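PDB 4LSD: fibronectin type III domain-containing protein 5, which acts as the exercise-linked myokine hormone irisin, thought to induce browning of white fat, and dimerises through its fibronectin type III domain. Local coordinates for the interface of chains A and B. Residues are numbered along the deposited sequence; one frame, centred on the assembly and turned at random. Chains: chain A/B, Fibronectin type III domain-containing protein 5.

The interface of chains A and B. Residues chain A 50-52, 54; chain B 45-47.
A:Val52 and B:Leu46 pair edge to edge where strands 46-52 of two irisin fibronectin type III domains run antiparallel, one end of the continuous intersubunit beta-sheet that makes the dimer. Two backbone hydrogen bonds define the register: A:Val52 N to B:Leu46 O at 2.9 Å, and B:Leu46 N to A:Val52 O at 3.0 Å. On one face of this ribbon A:Glu51 packs against both B:Met45, a selenomethionine, and B:Arg47. Its CG stands beside the backbone N (chi1 -72°) and the chain then runs extended, which brings the carboxylate up beside both neighbours, the side chains crossing at a slant. OE2 forms a salt bridge with B:Arg47 NE at 3.0 Å. The carboxylate and guanidinium planes are turned 73° to each other; because the NE hydrogen points away from OE2, the contact is a salt bridge without a hydrogen bond. Closer to the backbones the methylenes meet, A:Glu51 CG lying 3.8 Å from B:Arg47 CG. Nearer the strand end, B:Met45 folds back at its second torsion (chi2 -86°), bringing SE to 3.8 Å from A:Glu51 CD. Its CG also packs 3.6 Å from A:Thr54 CB, the two side chains running alongside in a common direction. Replacing A:Glu51 with alanine would probably leave B:Arg47, a residue required for dimerization, without this carboxylate partner and B:Met45 SE without the chain it packs against. Two-fold symmetry repeats the arrangement with the chains exchanged.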
loop_
_atom_site.group_PDB
_atom_site.type_symbol
_atom_site.label_atom_id
_atom_site.label_comp_id
_atom_site.label_asym_id
_atom_site.label_seq_id
_atom_site.Cartn_x
_atom_site.Cartn_y
_atom_site.Cartn_z
ATOM N N GLN A 50 1.132 -4.716 0.453
ATOM C CA GLN A 50 1.538 -5.994 1.033
ATOM C C GLN A 50 2.046 -5.706 2.440
ATOM O O GLN A 50 2.671 -4.683 2.677
ATOM C CB GLN A 50 2.658 -6.651 0.212
ATOM C CG GLN A 50 3.026 -8.051 0.680
ATOM C CD GLN A 50 4.372 -8.541 0.143
ATOM O OE1 GLN A 50 5.432 -8.247 0.708
ATOM N NE2 GLN A 50 4.333 -9.285 -0.957
ATOM N N GLU A 51 1.728 -6.578 3.386
ATOM C CA GLU A 51 2.205 -6.427 4.753
ATOM C C GLU A 51 2.536 -7.825 5.200
ATOM O O GLU A 51 1.784 -8.759 4.957
ATOM C CB GLU A 51 1.152 -5.806 5.676
ATOM C CG GLU A 51 0.906 -4.333 5.417
ATOM C CD GLU A 51 0.045 -3.687 6.488
ATOM O OE1 GLU A 51 -0.569 -4.436 7.276
ATOM O OE2 GLU A 51 -0.022 -2.436 6.539
ATOM N N VAL A 52 3.682 -7.972 5.838
ATOM C CA VAL A 52 4.124 -9.271 6.293
ATOM C C VAL A 52 4.536 -9.157 7.756
ATOM O O VAL A 52 4.791 -8.053 8.250
ATOM C CB VAL A 52 5.278 -9.754 5.384
ATOM C CG1 VAL A 52 5.989 -10.951 5.975
ATOM C CG2 VAL A 52 4.702 -10.120 4.016
ATOM N N THR A 54 2.641 -9.806 10.413
ATOM C CA THR A 54 1.549 -9.128 11.094
ATOM C C THR A 54 0.406 -10.124 11.305
ATOM O O THR A 54 0.361 -11.172 10.663
ATOM C CB THR A 54 1.042 -7.956 10.236
ATOM O OG1 THR A 54 -0.015 -7.271 10.913
ATOM C CG2 THR A 54 0.526 -8.474 8.894
HETATM N N MSE B 45 6.292 -5.448 11.727
HETATM C CA MSE B 45 5.496 -5.580 10.518
HETATM C C MSE B 45 6.190 -4.856 9.351
HETATM O O MSE B 45 6.549 -3.688 9.468
HETATM C CB MSE B 45 4.111 -4.982 10.801
HETATM C CG MSE B 45 3.128 -5.039 9.644
HETATM SE SE MSE B 45 3.305 -3.544 8.436
HETATM C CE MSE B 45 2.603 -2.164 9.562
ATOM N N LEU B 46 6.390 -5.553 8.238
ATOM C CA LEU B 46 7.026 -4.968 7.059
ATOM C C LEU B 46 5.935 -4.619 6.040
ATOM O O LEU B 46 5.211 -5.487 5.569
ATOM C CB LEU B 46 8.003 -5.973 6.446
ATOM C CG LEU B 46 8.908 -6.629 7.484
ATOM C CD1 LEU B 46 9.896 -7.524 6.770
ATOM C CD2 LEU B 46 9.642 -5.567 8.294
ATOM N N ARG B 47 5.815 -3.346 5.702
ATOM C CA ARG B 47 4.795 -2.921 4.760
ATOM C C ARG B 47 5.410 -2.491 3.430
ATOM O O ARG B 47 6.418 -1.795 3.405
ATOM C CB ARG B 47 4.013 -1.766 5.361
ATOM C CG ARG B 47 2.929 -1.238 4.479
ATOM C CD ARG B 47 2.083 -0.203 5.191
ATOM N NE ARG B 47 0.723 -0.226 4.663
ATOM C CZ ARG B 47 0.001 0.860 4.437
ATOM N NH1 ARG B 47 0.521 2.050 4.694
ATOM N NH2 ARG B 47 -1.228 0.761 3.949
#